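Local atomic coordinates of Pro-metalloprotease PrtV (Vibrio cholerae, PDB entry 4L9D), a protein that probably acts as a secreted, cytotoxic metalloprotease on host extracellular matrix proteins and plasminogen, and is represented here by its calcium-binding PKD1 domain. Residues 19-25 with 50-56; 33-39 with 65-71. All coordinates share one frame; numbering follows the deposited sequence.

Interaction 1 (19-25 with 50-56) belongs to the three-stranded sheet of the PKD1 domain, and interaction 2 (33-39 with 65-71) to the four-stranded sheet packed against it. Their centres lie about 16 Å apart, on opposite sides of the centre of the chain, yet they meet directly: Ala50 O is 3.2 Å from Trp39 NE1, a probable hydrogen bond, and Asn25 ND2 packs 3.3 Å from Tyr37 CE1. The metal-binding end lies with interaction 2, which contains the calcium-binding Asp70; the bound sodium ion is about 4 Å from the side chain of Asn33. In interaction 1 the side chain of Asn25 is about 13 Å from that ion.

Interaction 1 (19-25 with 50-56); sequences LSVMSQN and AAPTWSY
Val21 and Trp54 form an antiparallel hydrogen-bonded pair, joined by Val21 N to Trp54 O (2.9 Å) and Trp54 N to Val21 O (3.0 Å). Tyr56 N to Leu19 O, 2.9 Å, continues the pairing.

Past Thr53 side chains take over. Ser23 OG, held between its own N and carbonyl carbon (chi1 65°), gives its proton to a lone pair of Pro52 O at 2.8 Å. A short hydroxyl, its CB directed at the 50-56 segment, is just long enough to reach this carbonyl where regular backbone pairing has ended. Asn25 reaches further: its amide lies almost in plane with Ala50 O, and ND2 donates over 2.8 Å in a nearly straight bond (172°). Water 1 bridges Ser23 N and Ala51 O.

The apolar contacts lie on the face of Val21 and Trp54. Val21 CB sits over the indole in a CH-pi contact, 3.9 Å from the five-ring centroid, while CG1 covers CZ2 and CG2 meets the edge of the Tyr56 ring. Branched valine thus fills the angle between two aromatics, themselves tied by Trp54 NE1 to Tyr56 OH, which is also hydrogen-bonded to Phe41 O. Such a buried tryptophan between sheets fits the beta-sandwich of a PKD domain.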
ATOM      1  N   LEU A  19       2.633 -11.694  11.599  1.00  7.58           N
ATOM      2  CA  LEU A  19       1.601 -10.692  11.557  1.00  6.70           C
ATOM      3  C   LEU A  19       2.093  -9.331  11.047  1.00  6.48           C
ATOM      4  O   LEU A  19       1.313  -8.386  10.960  1.00  6.78           O
ATOM      5  CB  LEU A  19       0.966 -10.506  12.930  1.00  7.22           C
ATOM      6  CG  LEU A  19       0.141 -11.686  13.463  1.00  8.01           C
ATOM      7  CD1 LEU A  19      -0.220 -11.488  14.914  1.00 10.33           C
ATOM      8  CD2 LEU A  19      -1.081 -11.928  12.614  1.00 10.95           C
ATOM      9  N   SER A  20       3.397  -9.213  10.796  0.50  6.46           N
ATOM     10  CA  SER A  20       4.011  -7.963  10.404  0.50  5.64           C
ATOM     11  C   SER A  20       4.359  -7.890   8.878  0.50  5.50           C
ATOM     12  O   SER A  20       4.787  -8.885   8.276  0.50  6.67           O
ATOM     13  CB  SER A  20       5.282  -7.797  11.216  0.50  6.30           C
ATOM     14  OG  SER A  20       5.863  -6.566  11.093  0.60  9.44           O
ATOM     15  N   VAL A  21       4.208  -6.710   8.292  1.00  5.59           N
ATOM     16  CA  VAL A  21       4.349  -6.458   6.855  1.00  5.43           C
ATOM     17  C   VAL A  21       5.265  -5.287   6.629  1.00  5.73           C
ATOM     18  O   VAL A  21       5.173  -4.254   7.276  1.00  6.74           O
ATOM     19  CB  VAL A  21       2.978  -6.174   6.233  1.00  6.13           C
ATOM     20  CG1 VAL A  21       3.121  -6.152   4.677  1.00  7.82           C
ATOM     21  CG2 VAL A  21       1.945  -7.181   6.572  1.00  7.22           C
ATOM     22  N   MET A  22       6.187  -5.495   5.682  0.70  5.28           N
ATOM     23  CA  MET A  22       6.996  -4.457   5.120  0.70  5.75           C
ATOM     24  C   MET A  22       6.601  -4.187   3.664  0.70  4.18           C
ATOM     25  O   MET A  22       6.158  -5.146   2.981  0.70  5.45           O
ATOM     26  CB  MET A  22       8.492  -4.783   5.170  0.70  7.81           C
ATOM     27  CG  MET A  22       9.008  -5.035   6.568  0.70 10.56           C
ATOM     28  SD  MET A  22      10.752  -5.424   6.747  0.70 20.47           S
ATOM     29  CE  MET A  22      11.445  -3.886   6.112  0.70 26.31           C
ATOM     30  N   SER A  23       6.824  -2.994   3.163  1.00  5.31           N
ATOM     31  CA  SER A  23       6.438  -2.621   1.807  1.00  4.91           C
ATOM     32  C   SER A  23       7.605  -2.069   1.015  1.00  5.10           C
ATOM     33  O   SER A  23       8.552  -1.468   1.541  1.00  6.12           O
ATOM     34  CB  SER A  23       5.279  -1.647   1.823  1.00  4.49           C
ATOM     35  OG  SER A  23       5.651  -0.404   2.416  1.00  4.81           O
ATOM     36  N   GLN A  24       7.482  -2.262  -0.292  1.00  5.12           N
ATOM     37  CA  GLN A  24       8.288  -1.580  -1.269  0.60  6.63           C
ATOM     38  C   GLN A  24       7.358  -0.881  -2.252  1.00  5.17           C
ATOM     39  O   GLN A  24       6.466  -1.510  -2.801  1.00  5.68           O
ATOM     40  CB  GLN A  24       9.222  -2.549  -2.010  0.60  9.29           C
ATOM     41  CG  GLN A  24      10.114  -1.829  -2.966  0.60 10.01           C
ATOM     42  CD  GLN A  24      10.858  -2.728  -3.957  0.60 15.47           C
ATOM     43  OE1 GLN A  24      11.937  -2.403  -4.314  0.60 24.72           O
ATOM     44  NE2 GLN A  24      10.215  -3.740  -4.480  0.60 17.02           N
ATOM     45  N   ASN A  25       7.523   0.423  -2.393  1.00  5.01           N
ATOM     46  CA  ASN A  25       6.665   1.207  -3.309  1.00  4.43           C
ATOM     47  C   ASN A  25       7.265   1.198  -4.691  1.00  4.98           C
ATOM     48  O   ASN A  25       8.380   1.672  -4.853  1.00  7.18           O
ATOM     49  CB  ASN A  25       6.511   2.598  -2.762  1.00  6.32           C
ATOM     50  CG  ASN A  25       5.338   3.305  -3.380  1.00  4.50           C
ATOM     51  OD1 ASN A  25       5.120   3.210  -4.588  1.00  5.67           O
ATOM     52  ND2 ASN A  25       4.607   4.026  -2.559  1.00  6.10           N
ATOM     53  N   ALA A  50       5.539   6.703   2.266  1.00  4.12           N
ATOM     54  CA  ALA A  50       5.786   6.091   0.967  1.00  4.47           C
ATOM     55  C   ALA A  50       5.810   4.554   1.060  1.00  4.39           C
ATOM     56  O   ALA A  50       5.266   3.864   0.209  1.00  4.81           O
ATOM     57  CB  ALA A  50       7.102   6.612   0.389  1.00  5.60           C
ATOM     58  N   ALA A  51       6.510   4.020   2.086  1.00  4.36           N
ATOM     59  CA  ALA A  51       6.715   2.570   2.190  1.00  4.22           C
ATOM     60  C   ALA A  51       6.665   2.165   3.671  1.00  4.05           C
ATOM     61  O   ALA A  51       7.709   1.889   4.287  1.00  5.23           O
ATOM     62  CB  ALA A  51       8.003   2.138   1.507  1.00  6.13           C
ATOM     63  N   PRO A  52       5.492   2.187   4.283  1.00  3.72           N
ATOM     64  CA  PRO A  52       5.356   1.905   5.710  1.00  4.32           C
ATOM     65  C   PRO A  52       5.607   0.415   6.042  1.00  3.95           C
ATOM     66  O   PRO A  52       5.567  -0.468   5.176  1.00  4.65           O
ATOM     67  CB  PRO A  52       3.939   2.350   6.029  1.00  4.67           C
ATOM     68  CG  PRO A  52       3.199   2.114   4.738  1.00  5.24           C
ATOM     69  CD  PRO A  52       4.187   2.423   3.652  1.00  4.22           C
ATOM     70  N   THR A  53       5.751   0.189   7.335  1.00  4.41           N
ATOM     71  CA  THR A  53       5.723  -1.127   7.963  0.50  4.25           C
ATOM     72  C   THR A  53       4.506  -1.136   8.935  1.00  4.35           C
ATOM     73  O   THR A  53       4.230  -0.112   9.557  1.00  5.95           O
ATOM     74  CB  THR A  53       7.052  -1.403   8.703  0.50  5.64           C
ATOM     75  OG1 THR A  53       8.148  -1.214   7.820  0.60  7.98           O
ATOM     76  CG2 THR A  53       7.016  -2.821   9.257  0.60  6.74           C
ATOM     77  N   TRP A  54       3.814  -2.243   9.037  1.00  4.14           N
ATOM     78  CA  TRP A  54       2.623  -2.307   9.851  1.00  4.67           C
ATOM     79  C   TRP A  54       2.423  -3.742  10.337  1.00  4.66           C
ATOM     80  O   TRP A  54       3.159  -4.646   9.956  1.00  5.27           O
ATOM     81  CB  TRP A  54       1.382  -1.818   9.083  1.00  4.38           C
ATOM     82  CG  TRP A  54       0.991  -2.643   7.923  1.00  4.39           C
ATOM     83  CD1 TRP A  54      -0.041  -3.578   7.878  1.00  4.76           C
ATOM     84  CD2 TRP A  54       1.461  -2.523   6.553  1.00  4.02           C
ATOM     85  NE1 TRP A  54      -0.179  -4.050   6.597  1.00  4.63           N
ATOM     86  CE2 TRP A  54       0.680  -3.392   5.762  1.00  4.46           C
ATOM     87  CE3 TRP A  54       2.425  -1.713   5.935  1.00  4.33           C
ATOM     88  CZ2 TRP A  54       0.843  -3.470   4.382  1.00  4.49           C
ATOM     89  CZ3 TRP A  54       2.560  -1.793   4.587  1.00  4.52           C
ATOM     90  CH2 TRP A  54       1.772  -2.642   3.815  1.00  4.95           C
ATOM     91  N   SER A  55       1.399  -3.952  11.189  1.00  5.23           N
ATOM     92  CA  SER A  55       1.092  -5.294  11.663  0.80  5.24           C
ATOM     93  C   SER A  55      -0.382  -5.400  11.987  1.00  5.19           C
ATOM     94  O   SER A  55      -1.103  -4.431  12.240  1.00  5.71           O
ATOM     95  CB  SER A  55       1.947  -5.657  12.863  0.80  5.66           C
ATOM     96  OG  SER A  55       1.684  -4.711  13.959  0.80  7.15           O
ATOM     97  N   TYR A  56      -0.798  -6.671  12.053  1.00  4.98           N
ATOM     98  CA  TYR A  56      -2.150  -7.055  12.427  1.00  5.15           C
ATOM     99  C   TYR A  56      -2.138  -7.753  13.812  1.00  5.17           C
ATOM    100  O   TYR A  56      -1.072  -7.969  14.397  1.00  6.51           O
ATOM    101  CB  TYR A  56      -2.716  -8.008  11.340  1.00  4.89           C
ATOM    102  CG  TYR A  56      -2.726  -7.388   9.968  1.00  4.44           C
ATOM    103  CD1 TYR A  56      -3.781  -6.589   9.569  1.00  4.28           C
ATOM    104  CD2 TYR A  56      -1.692  -7.599   9.084  1.00  4.82           C
ATOM    105  CE1 TYR A  56      -3.777  -5.972   8.345  1.00  3.95           C
ATOM    106  CE2 TYR A  56      -1.679  -6.964   7.838  1.00  4.96           C
ATOM    107  CZ  TYR A  56      -2.737  -6.195   7.457  1.00  3.66           C
ATOM    108  OH  TYR A  56      -2.720  -5.610   6.212  1.00  4.14           O
TER
HETATM  109  O   HOH W   1       8.600  -0.941   4.539  1.00 12.36           O

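Interaction 2 (33-39 with 65-71); sequences NIVSYLW and TLTVTDD
Leu66 lays its CD1 methyl over the indole face of Trp39, a CH-pi contact 3.5 Å from the five-membered ring centroid and only 9° off the ring normal. The leucine has CG anti to the backbone N (chi1 172°), which carries the branched end toward the 33-39 segment and over the indole; CD2 reaches Trp39 CZ2, and CD1 also meets the edge of the Tyr37 ring. Next along this face Val68 uses both methyls, CG1 against Tyr37 CD1 at 3.8 Å and CG2 against Ile34 CD1 at 3.9 Å. These branched aliphatic side chains suit an inner face with large rings to pack against.

Behind them runs the antiparallel pairing: Leu38 and Thr67 exchange two backbone bonds, and Thr69 N donates to Ser36 O. At Thr69 O the register shifts by one residue, since Val35 N (2.9 Å) and Ser36 N (3.2 Å) both donate to it. This is a classic beta bulge, set in the four-stranded sheet of the PKD beta-sandwich. Beyond it Asp71 N donates to Asn33 O, and in the conformer described Asp71 OD1 accepts from Asn33 N at 2.8 Å, met from above the carboxylate plane.

On the opposite face small hydroxyl side chains suit a more open surface: Ser36 OG touches Thr69 CB, water 2 links Leu38 O to Thr67 OG1, and the hydroxyls of Thr67 and Thr69 are hydrogen-bonded to those of Thr77 and Ser75 on strand 75-84. Asp70, a calcium-binding residue, has its carboxylate positioned by Asp74 N at OD1 and by a salt bridge from Lys72 at OD2.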
ATOM      1  N   ASN A  33       4.634  13.671 -11.469  1.00  5.96           N
ATOM      2  CA  ASN A  33       5.393  13.242 -10.326  1.00  7.00           C
ATOM      3  C   ASN A  33       4.453  12.911  -9.176  1.00  5.11           C
ATOM      4  O   ASN A  33       3.615  13.710  -8.830  1.00  5.51           O
ATOM      5  CB  ASN A  33       6.355  14.394  -9.865  1.00  8.39           C
ATOM      6  CG  ASN A  33       7.344  14.742 -10.933  1.00 10.40           C
ATOM      7  OD1 ASN A  33       8.304  13.991 -11.154  1.00 14.35           O
ATOM      8  ND2 ASN A  33       7.122  15.785 -11.641  1.00 13.38           N
ATOM      9  N   ILE A  34       4.610  11.741  -8.576  1.00  5.82           N
ATOM     10  CA  ILE A  34       3.821  11.343  -7.415  1.00  5.66           C
ATOM     11  C   ILE A  34       4.236  12.183  -6.206  1.00  4.84           C
ATOM     12  O   ILE A  34       5.430  12.263  -5.902  1.00  6.85           O
ATOM     13  CB  ILE A  34       3.908   9.836  -7.142  1.00  5.59           C
ATOM     14  CG1 ILE A  34       3.254   9.068  -8.312  1.00  6.86           C
ATOM     15  CG2 ILE A  34       3.249   9.478  -5.809  1.00  5.81           C
ATOM     16  CD1 ILE A  34       3.536   7.583  -8.320  1.00  7.86           C
ATOM     17  N   VAL A  35       3.256  12.748  -5.503  1.00  4.51           N
ATOM     18  CA  VAL A  35       3.489  13.595  -4.366  1.00  4.43           C
ATOM     19  C   VAL A  35       2.919  13.068  -3.053  1.00  4.00           C
ATOM     20  O   VAL A  35       3.314  13.584  -1.995  1.00  4.44           O
ATOM     21  CB  VAL A  35       2.998  15.036  -4.594  1.00  6.60           C
ATOM     22  CG1 VAL A  35       3.684  15.639  -5.837  1.00  9.10           C
ATOM     23  CG2 VAL A  35       1.497  15.139  -4.696  1.00  7.64           C
ATOM     24  N   SER A  36       1.969  12.147  -3.083  1.00  3.82           N
ATOM     25  CA  SER A  36       1.369  11.655  -1.856  1.00  3.48           C
ATOM     26  C   SER A  36       0.827  10.241  -2.027  1.00  3.11           C
ATOM     27  O   SER A  36       0.622   9.759  -3.164  1.00  3.77           O
ATOM     28  CB  SER A  36       0.229  12.569  -1.399  1.00  4.14           C
ATOM     29  OG  SER A  36      -0.870  12.477  -2.284  1.00  5.28           O
ATOM     30  N   TYR A  37       0.628   9.631  -0.883  1.00  3.56           N
ATOM     31  CA  TYR A  37       0.261   8.237  -0.728  1.00  3.86           C
ATOM     32  C   TYR A  37      -0.812   8.113   0.355  1.00  3.96           C
ATOM     33  O   TYR A  37      -0.698   8.744   1.419  1.00  4.76           O
ATOM     34  CB  TYR A  37       1.470   7.421  -0.257  1.00  4.80           C
ATOM     35  CG  TYR A  37       2.677   7.573  -1.122  1.00  4.12           C
ATOM     36  CD1 TYR A  37       2.789   6.941  -2.327  1.00  5.41           C
ATOM     37  CD2 TYR A  37       3.685   8.500  -0.810  1.00  5.24           C
ATOM     38  CE1 TYR A  37       3.829   7.121  -3.182  1.00  6.26           C
ATOM     39  CE2 TYR A  37       4.765   8.685  -1.620  1.00  5.69           C
ATOM     40  CZ  TYR A  37       4.848   7.977  -2.812  1.00  6.32           C
ATOM     41  OH  TYR A  37       5.933   8.171  -3.674  1.00  8.03           O
ATOM     42  N   LEU A  38      -1.798   7.251   0.106  1.00  3.91           N
ATOM     43  CA  LEU A  38      -2.721   6.811   1.154  1.00  4.12           C
ATOM     44  C   LEU A  38      -2.719   5.291   1.116  1.00  3.47           C
ATOM     45  O   LEU A  38      -3.283   4.666   0.177  1.00  3.94           O
ATOM     46  CB  LEU A  38      -4.119   7.410   1.012  1.00  4.33           C
ATOM     47  CG  LEU A  38      -5.112   7.247   2.134  1.00  5.87           C
ATOM     48  CD1 LEU A  38      -5.689   5.860   2.215  1.00  6.80           C
ATOM     49  CD2 LEU A  38      -4.571   7.747   3.483  1.00  5.58           C
ATOM     50  N   TRP A  39      -2.105   4.684   2.092  1.00  3.15           N
ATOM     51  CA  TRP A  39      -2.148   3.236   2.301  1.00  3.66           C
ATOM     52  C   TRP A  39      -3.295   2.924   3.236  1.00  3.52           C
ATOM     53  O   TRP A  39      -3.581   3.656   4.201  1.00  3.95           O
ATOM     54  CB  TRP A  39      -0.843   2.755   3.017  1.00  4.11           C
ATOM     55  CG  TRP A  39       0.377   2.764   2.205  1.00  3.92           C
ATOM     56  CD1 TRP A  39       1.239   3.829   2.020  1.00  3.75           C
ATOM     57  CD2 TRP A  39       0.911   1.675   1.461  1.00  3.90           C
ATOM     58  NE1 TRP A  39       2.292   3.451   1.222  1.00  3.83           N
ATOM     59  CE2 TRP A  39       2.119   2.127   0.863  1.00  4.00           C
ATOM     60  CE3 TRP A  39       0.523   0.362   1.249  1.00  4.24           C
ATOM     61  CZ2 TRP A  39       2.952   1.266   0.122  1.00  4.75           C
ATOM     62  CZ3 TRP A  39       1.320  -0.454   0.489  1.00  4.66           C
ATOM     63  CH2 TRP A  39       2.520  -0.017  -0.076  1.00  4.86           C
ATOM     64  N   THR A  65      -4.438  -1.751   0.236  1.00  3.52           N
ATOM     65  CA  THR A  65      -4.722  -0.845  -0.837  1.00  3.76           C
ATOM     66  C   THR A  65      -3.790   0.357  -0.766  1.00  3.52           C
ATOM     67  O   THR A  65      -3.595   0.925   0.325  1.00  4.70           O
ATOM     68  CB  THR A  65      -6.226  -0.417  -0.727  1.00  4.32           C
ATOM     69  OG1 THR A  65      -7.056  -1.596  -0.711  1.00  5.34           O
ATOM     70  CG2 THR A  65      -6.618   0.440  -1.868  1.00  5.94           C
ATOM     71  N   LEU A  66      -3.248   0.757  -1.895  1.00  3.52           N
ATOM     72  CA  LEU A  66      -2.438   1.972  -2.019  1.00  3.65           C
ATOM     73  C   LEU A  66      -3.037   2.877  -3.060  1.00  3.35           C
ATOM     74  O   LEU A  66      -3.231   2.451  -4.209  1.00  3.78           O
ATOM     75  CB  LEU A  66      -1.000   1.641  -2.435  1.00  3.53           C
ATOM     76  CG  LEU A  66      -0.120   2.868  -2.778  1.00  3.98           C
ATOM     77  CD1 LEU A  66       0.070   3.795  -1.574  1.00  4.55           C
ATOM     78  CD2 LEU A  66       1.205   2.435  -3.335  1.00  4.65           C
ATOM     79  N   THR A  67      -3.251   4.134  -2.694  1.00  3.59           N
ATOM     80  CA  THR A  67      -3.578   5.192  -3.627  1.00  3.78           C
ATOM     81  C   THR A  67      -2.409   6.144  -3.709  1.00  3.87           C
ATOM     82  O   THR A  67      -1.875   6.559  -2.665  1.00  5.63           O
ATOM     83  CB  THR A  67      -4.859   5.937  -3.136  1.00  4.68           C
ATOM     84  OG1 THR A  67      -5.979   5.060  -3.180  1.00  4.59           O
ATOM     85  CG2 THR A  67      -5.185   7.152  -4.012  1.00  5.41           C
ATOM     86  N   VAL A  68      -2.012   6.467  -4.936  1.00  4.03           N
ATOM     87  CA  VAL A  68      -0.995   7.485  -5.167  1.00  3.80           C
ATOM     88  C   VAL A  68      -1.661   8.669  -5.878  1.00  3.94           C
ATOM     89  O   VAL A  68      -2.592   8.474  -6.660  1.00  4.64           O
ATOM     90  CB  VAL A  68       0.167   6.945  -5.981  1.00  4.56           C
ATOM     91  CG1 VAL A  68       0.765   5.690  -5.314  1.00  5.52           C
ATOM     92  CG2 VAL A  68      -0.171   6.641  -7.453  1.00  5.84           C
ATOM     93  N   THR A  69      -1.162   9.878  -5.593  1.00  3.91           N
ATOM     94  CA  THR A  69      -1.660  11.090  -6.192  1.00  4.25           C
ATOM     95  C   THR A  69      -0.505  11.920  -6.674  1.00  3.87           C
ATOM     96  O   THR A  69       0.535  12.016  -5.979  1.00  4.31           O
ATOM     97  CB  THR A  69      -2.537  11.893  -5.194  1.00  4.37           C
ATOM     98  OG1 THR A  69      -3.594  11.033  -4.727  1.00  4.97           O
ATOM     99  CG2 THR A  69      -3.152  13.111  -5.810  1.00  5.58           C
ATOM    100  N   ASP A  70      -0.629  12.509  -7.854  1.00  4.16           N
ATOM    101  CA  ASP A  70       0.453  13.230  -8.485  1.00  4.22           C
ATOM    102  C   ASP A  70       0.280  14.755  -8.442  1.00  4.35           C
ATOM    103  O   ASP A  70      -0.665  15.318  -7.851  1.00  4.57           O
ATOM    104  CB  ASP A  70       0.769  12.674  -9.858  1.00  5.01           C
ATOM    105  CG  ASP A  70      -0.199  13.099 -10.972  1.00  5.46           C
ATOM    106  OD1 ASP A  70      -1.151  13.869 -10.693  1.00  5.31           O
ATOM    107  OD2 ASP A  70       0.021  12.590 -12.106  1.00  6.92           O
ATOM    108  N   ASP A  71       1.303  15.430  -8.949  0.60  4.73           N
ATOM    109  CA  ASP A  71       1.368  16.892  -8.992  0.60  4.77           C
ATOM    110  C   ASP A  71       0.226  17.601  -9.708  0.60  4.85           C
ATOM    111  O   ASP A  71       0.008  18.774  -9.405  0.60  4.95           O
ATOM    112  CB  ASP A  71       2.656  17.381  -9.679  0.60  5.17           C
ATOM    113  CG  ASP A  71       2.745  16.974 -11.116  0.60  6.89           C
ATOM    114  OD1 ASP A  71       2.791  15.766 -11.418  0.60  8.57           O
ATOM    115  OD2 ASP A  71       2.798  17.889 -11.931  0.60 13.45           O
TER
HETATM  116  O   HOH W   2      -5.689   3.604  -0.895  1.00  5.53           O